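Long-range contact in ubiquitin domain-containing protein DSK2,putative (Plasmodium falciparum, PDB 6JL3), which probably acts as a ubiquitin-binding shuttle factor whose ubiquitin-like domain recognises proteasomal receptors: residues 21-34 / 47-61. Residues are numbered along the deposited sequence; the frame is centred on the assembly and turned at random.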
loop_
_atom_site.group_PDB
_atom_site.type_symbol
_atom_site.label_atom_id
_atom_site.label_comp_id
_atom_site.label_asym_id
_atom_site.label_seq_id
_atom_site.Cartn_x
_atom_site.Cartn_y
_atom_site.Cartn_z
ATOM N N ILE A 21 -8.250 -2.504 5.199
ATOM C CA ILE A 21 -7.641 -1.392 5.907
ATOM C C ILE A 21 -8.670 -0.286 6.115
ATOM O O ILE A 21 -9.641 -0.157 5.363
ATOM C CB ILE A 21 -6.421 -0.848 5.132
ATOM C CG1 ILE A 21 -6.836 -0.342 3.744
ATOM C CG2 ILE A 21 -5.360 -1.923 4.994
ATOM C CD1 ILE A 21 -5.740 0.414 3.021
ATOM N N GLU A 22 -8.443 0.522 7.139
ATOM C CA GLU A 22 -9.206 1.756 7.280
ATOM C C GLU A 22 -8.735 2.741 6.218
ATOM O O GLU A 22 -7.528 2.922 6.048
ATOM C CB GLU A 22 -8.990 2.353 8.655
ATOM C CG GLU A 22 -9.788 1.663 9.716
ATOM C CD GLU A 22 -8.967 0.671 10.506
ATOM O OE1 GLU A 22 -9.563 -0.029 11.347
ATOM O OE2 GLU A 22 -7.735 0.588 10.296
ATOM N N PRO A 23 -9.650 3.398 5.492
ATOM C CA PRO A 23 -9.217 4.226 4.352
ATOM C C PRO A 23 -8.413 5.457 4.730
ATOM O O PRO A 23 -7.795 6.051 3.837
ATOM C CB PRO A 23 -10.534 4.605 3.656
ATOM C CG PRO A 23 -11.598 4.366 4.662
ATOM C CD PRO A 23 -11.114 3.248 5.547
ATOM N N ASP A 24 -8.382 5.853 6.003
ATOM C CA ASP A 24 -7.683 7.068 6.407
ATOM C C ASP A 24 -6.347 6.806 7.101
ATOM O O ASP A 24 -5.751 7.746 7.634
ATOM C CB ASP A 24 -8.581 7.958 7.270
ATOM C CG ASP A 24 -9.162 7.236 8.471
ATOM O OD1 ASP A 24 -9.022 5.999 8.577
ATOM O OD2 ASP A 24 -9.772 7.927 9.315
ATOM N N ILE A 25 -5.852 5.567 7.100
ATOM C CA ILE A 25 -4.503 5.337 7.613
ATOM C C ILE A 25 -3.501 6.082 6.725
ATOM O O ILE A 25 -3.806 6.488 5.599
ATOM C CB ILE A 25 -4.160 3.841 7.717
ATOM C CG1 ILE A 25 -4.113 3.198 6.330
ATOM C CG2 ILE A 25 -5.148 3.126 8.646
ATOM C CD1 ILE A 25 -3.580 1.769 6.352
ATOM N N THR A 26 -2.288 6.256 7.238
ATOM C CA THR A 26 -1.268 6.915 6.435
ATOM C C THR A 26 -0.569 5.907 5.524
ATOM O O THR A 26 -0.654 4.684 5.708
ATOM C CB THR A 26 -0.211 7.572 7.317
ATOM O OG1 THR A 26 0.468 6.542 8.053
ATOM C CG2 THR A 26 -0.843 8.590 8.246
ATOM N N VAL A 27 0.171 6.442 4.549
ATOM C CA VAL A 27 1.017 5.611 3.695
ATOM C C VAL A 27 2.016 4.811 4.526
ATOM O O VAL A 27 2.252 3.624 4.266
ATOM C CB VAL A 27 1.709 6.497 2.644
ATOM C CG1 VAL A 27 2.758 5.721 1.868
ATOM C CG2 VAL A 27 0.661 7.097 1.719
ATOM N N LEU A 28 2.616 5.440 5.537
ATOM C CA LEU A 28 3.538 4.716 6.408
ATOM C C LEU A 28 2.829 3.573 7.135
ATOM O O LEU A 28 3.369 2.462 7.234
ATOM C CB LEU A 28 4.201 5.674 7.395
ATOM C CG LEU A 28 5.253 5.026 8.303
ATOM C CD1 LEU A 28 6.379 4.379 7.502
ATOM C CD2 LEU A 28 5.819 6.042 9.303
ATOM N N ASP A 29 1.618 3.822 7.647
ATOM C CA ASP A 29 0.825 2.748 8.244
ATOM C C ASP A 29 0.655 1.596 7.258
ATOM O O ASP A 29 0.736 0.419 7.633
ATOM C CB ASP A 29 -0.579 3.245 8.622
ATOM C CG ASP A 29 -0.618 4.166 9.833
ATOM O OD1 ASP A 29 0.236 4.063 10.729
ATOM O OD2 ASP A 29 -1.558 4.996 9.896
ATOM N N LEU A 30 0.357 1.930 5.997
ATOM C CA LEU A 30 0.157 0.916 4.967
ATOM C C LEU A 30 1.442 0.154 4.676
ATOM O O LEU A 30 1.401 -1.062 4.476
ATOM C CB LEU A 30 -0.409 1.587 3.716
ATOM C CG LEU A 30 -0.785 0.661 2.566
ATOM C CD1 LEU A 30 -1.822 -0.358 3.019
ATOM C CD2 LEU A 30 -1.295 1.457 1.375
ATOM N N LYS A 31 2.593 0.833 4.663
ATOM C CA LYS A 31 3.864 0.133 4.506
ATOM C C LYS A 31 4.103 -0.841 5.656
ATOM O O LYS A 31 4.620 -1.946 5.450
ATOM C CB LYS A 31 5.019 1.126 4.415
ATOM C CG LYS A 31 5.061 1.927 3.126
ATOM C CD LYS A 31 6.251 2.878 3.096
ATOM C CE LYS A 31 6.374 3.538 1.737
ATOM N NZ LYS A 31 7.425 4.587 1.728
ATOM N N LYS A 32 3.759 -0.446 6.882
ATOM C CA LYS A 32 3.909 -1.352 8.017
ATOM C C LYS A 32 3.054 -2.600 7.830
ATOM O O LYS A 32 3.494 -3.716 8.141
ATOM C CB LYS A 32 3.586 -0.632 9.327
ATOM C CG LYS A 32 4.640 0.402 9.695
ATOM C CD LYS A 32 4.191 1.306 10.824
ATOM C CE LYS A 32 5.312 2.260 11.200
ATOM N NZ LYS A 32 4.903 3.201 12.279
ATOM N N ILE A 33 1.835 -2.438 7.306
ATOM C CA ILE A 33 1.002 -3.587 6.970
ATOM C C ILE A 33 1.682 -4.438 5.902
ATOM O O ILE A 33 1.754 -5.669 6.012
ATOM C CB ILE A 33 -0.395 -3.117 6.520
ATOM C CG1 ILE A 33 -1.170 -2.510 7.694
ATOM C CG2 ILE A 33 -1.172 -4.277 5.903
ATOM C CD1 ILE A 33 -2.449 -1.790 7.284
ATOM N N CYS A 34 2.197 -3.804 4.849
ATOM C CA CYS A 34 2.838 -4.550 3.772
ATOM C C CYS A 34 4.017 -5.363 4.292
ATOM O O CYS A 34 4.236 -6.505 3.858
ATOM C CB CYS A 34 3.299 -3.607 2.663
ATOM S SG CYS A 34 1.980 -2.952 1.641
ATOM N N ILE A 47 5.359 2.408 -2.614
ATOM C CA ILE A 47 3.988 2.096 -2.999
ATOM C C ILE A 47 3.600 2.992 -4.166
ATOM O O ILE A 47 3.671 4.231 -4.068
ATOM C CB ILE A 47 3.017 2.234 -1.818
ATOM C CG1 ILE A 47 3.395 1.251 -0.705
ATOM C CG2 ILE A 47 1.588 2.013 -2.306
ATOM C CD1 ILE A 47 2.518 1.327 0.533
ATOM N N ILE A 48 3.199 2.365 -5.274
ATOM C CA ILE A 48 2.893 3.047 -6.526
ATOM C C ILE A 48 1.390 2.960 -6.752
ATOM O O ILE A 48 0.820 1.865 -6.769
ATOM C CB ILE A 48 3.641 2.413 -7.717
ATOM C CG1 ILE A 48 5.120 2.168 -7.382
ATOM C CG2 ILE A 48 3.399 3.252 -8.979
ATOM C CD1 ILE A 48 5.909 3.368 -6.994
ATOM N N PHE A 49 0.758 4.111 -6.953
ATOM C CA PHE A 49 -0.692 4.199 -7.104
ATOM C C PHE A 49 -0.998 5.488 -7.846
ATOM O O PHE A 49 -0.403 6.535 -7.550
ATOM C CB PHE A 49 -1.344 4.198 -5.719
ATOM C CG PHE A 49 -2.849 4.300 -5.727
ATOM C CD1 PHE A 49 -3.643 3.309 -6.291
ATOM C CD2 PHE A 49 -3.477 5.371 -5.111
ATOM C CE1 PHE A 49 -5.028 3.411 -6.265
ATOM C CE2 PHE A 49 -4.851 5.474 -5.075
ATOM C CZ PHE A 49 -5.627 4.495 -5.654
ATOM N N LYS A 50 -1.878 5.401 -8.842
ATOM C CA LYS A 50 -2.268 6.574 -9.633
ATOM C C LYS A 50 -1.052 7.311 -10.194
ATOM O O LYS A 50 -1.003 8.547 -10.241
ATOM C CB LYS A 50 -3.186 7.507 -8.837
ATOM C CG LYS A 50 -4.549 6.892 -8.570
ATOM C CD LYS A 50 -5.463 7.871 -7.856
ATOM C CE LYS A 50 -6.885 7.346 -7.752
ATOM N NZ LYS A 50 -7.760 8.318 -7.027
ATOM N N GLY A 51 -0.065 6.536 -10.637
ATOM C CA GLY A 51 1.096 7.088 -11.298
ATOM C C GLY A 51 2.060 7.796 -10.383
ATOM O O GLY A 51 2.910 8.554 -10.860
ATOM N N LYS A 52 1.960 7.574 -9.081
ATOM C CA LYS A 52 2.782 8.289 -8.126
ATOM C C LYS A 52 3.384 7.348 -7.095
ATOM O O LYS A 52 2.849 6.274 -6.813
ATOM C CB LYS A 52 1.965 9.327 -7.366
ATOM C CG LYS A 52 1.495 10.456 -8.226
ATOM C CD LYS A 52 0.639 11.423 -7.440
ATOM C CE LYS A 52 -0.741 10.845 -7.164
ATOM N NZ LYS A 52 -1.624 10.864 -8.367
ATOM N N ILE A 53 4.502 7.789 -6.528
ATOM C CA ILE A 53 5.079 7.193 -5.331
ATOM C C ILE A 53 4.386 7.850 -4.142
ATOM O O ILE A 53 4.558 9.047 -3.908
ATOM C CB ILE A 53 6.599 7.403 -5.271
ATOM C CG1 ILE A 53 7.302 6.802 -6.494
ATOM C CG2 ILE A 53 7.157 6.768 -3.996
ATOM C CD1 ILE A 53 8.760 7.225 -6.640
ATOM N N LEU A 54 3.585 7.088 -3.399
ATOM C CA LEU A 54 2.813 7.693 -2.321
ATOM C C LEU A 54 3.729 8.117 -1.175
ATOM O O LEU A 54 4.756 7.490 -0.907
ATOM C CB LEU A 54 1.752 6.717 -1.823
ATOM C CG LEU A 54 0.761 6.225 -2.883
ATOM C CD1 LEU A 54 -0.349 5.449 -2.167
ATOM C CD2 LEU A 54 0.178 7.330 -3.732
ATOM N N LYS A 55 3.334 9.193 -0.490
ATOM C CA LYS A 55 4.172 9.856 0.510
ATOM C C LYS A 55 3.806 9.424 1.930
ATOM O O LYS A 55 2.641 9.515 2.336
ATOM C CB LYS A 55 4.039 11.378 0.373
ATOM C CG LYS A 55 4.554 11.950 -0.957
ATOM C CD LYS A 55 6.040 11.655 -1.143
ATOM C CE LYS A 55 6.578 12.108 -2.501
ATOM N NZ LYS A 55 6.572 13.591 -2.648
ATOM N N ASP A 56 4.831 9.044 2.702
ATOM C CA ASP A 56 4.668 8.358 3.983
ATOM C C ASP A 56 3.667 9.032 4.914
ATOM O O ASP A 56 2.864 8.358 5.571
ATOM C CB ASP A 56 6.010 8.330 4.725
ATOM C CG ASP A 56 6.933 7.228 4.278
ATOM O OD1 ASP A 56 6.515 6.387 3.463
ATOM O OD2 ASP A 56 8.089 7.214 4.761
ATOM N N LYS A 57 3.776 10.351 5.081
ATOM C CA LYS A 57 3.020 11.031 6.132
ATOM C C LYS A 57 1.568 11.284 5.760
ATOM O O LYS A 57 0.798 11.743 6.610
ATOM C CB LYS A 57 3.698 12.347 6.526
ATOM C CG LYS A 57 5.042 12.124 7.197
ATOM C CD LYS A 57 5.744 13.417 7.565
ATOM C CE LYS A 57 6.971 13.128 8.416
ATOM N NZ LYS A 57 7.612 14.375 8.921
ATOM N N GLU A 58 1.163 10.968 4.538
ATOM C CA GLU A 58 -0.148 11.360 4.058
ATOM C C GLU A 58 -1.188 10.272 4.270
ATOM O O GLU A 58 -0.906 9.071 4.125
ATOM C CB GLU A 58 -0.085 11.714 2.573
ATOM C CG GLU A 58 0.875 12.856 2.210
ATOM C CD GLU A 58 0.528 14.229 2.817
ATOM O OE1 GLU A 58 -0.120 14.318 3.878
ATOM O OE2 GLU A 58 0.942 15.241 2.217
ATOM N N SER A 59 -2.400 10.696 4.615
ATOM C CA SER A 59 -3.540 9.792 4.685
ATOM C C SER A 59 -3.908 9.302 3.291
ATOM O O SER A 59 -3.880 10.067 2.322
ATOM C CB SER A 59 -4.738 10.531 5.274
ATOM O OG SER A 59 -5.897 9.717 5.263
ATOM N N LEU A 60 -4.285 8.019 3.199
ATOM C CA LEU A 60 -4.656 7.453 1.907
ATOM C C LEU A 60 -5.857 8.161 1.297
ATOM O O LEU A 60 -6.014 8.157 0.070
ATOM C CB LEU A 60 -4.971 5.965 2.059
ATOM C CG LEU A 60 -3.833 5.060 2.522
ATOM C CD1 LEU A 60 -4.339 3.622 2.612
ATOM C CD2 LEU A 60 -2.628 5.156 1.612
ATOM N N THR A 61 -6.721 8.748 2.125
ATOM C CA THR A 61 -7.870 9.479 1.593
ATOM C C THR A 61 -7.441 10.610 0.668
ATOM O O THR A 61 -8.170 10.942 -0.266
ATOM C CB THR A 61 -8.738 10.004 2.735
ATOM O OG1 THR A 61 -7.936 10.757 3.651
ATOM C CG2 THR A 61 -9.399 8.848 3.461
HETATM O O HOH W 1 5.922 4.920 -1.246
#
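With CG beside the backbone N (chi1 -71°) and every later torsion extended, Lys-31 runs antiparallel to the Ile-47 side chain, CG against its CD1, and delivers NZ to Asp-56 OD1 at 2.7 Å, a salt bridge on the syn lone pair of the carboxylate. This is the ubiquitin beta-grasp fold, where the connection 54-61 wraps the N-terminal end of helix 27-35 and helps cover the core between helix and sheet. Backbone bonds fasten the wrap: Leu-60 N gives to Ile-25 O and Val-27 N to Glu-58 O, both 2.9 Å, flanking the single beta bridge of Thr-26 with Ser-59. Leu-28 N takes an in-plane lone pair of Asp-56 O, so the N-H groups of Val-27 and Leu-28 find acceptors across the contact. Thr-26 and Asp-29 complete the helix start as a capping box. On the buried side, Leu-60 spreads its methyls: CD1 meets Ile-21 CD1 at 3.5 Å, side chains roughly perpendicular, while CD2 reaches Val-27 CG2 at 3.8 Å. Leu-30 CD2 touches Leu-60 and Ile-47, and Met-71 of strand 70-75 lies against Leu-30 and Ile-47. A water takes the N-H of Ile-47, donates to Leu-54 O at 2.8 Å and weakly accepts from Lys-31 NZ.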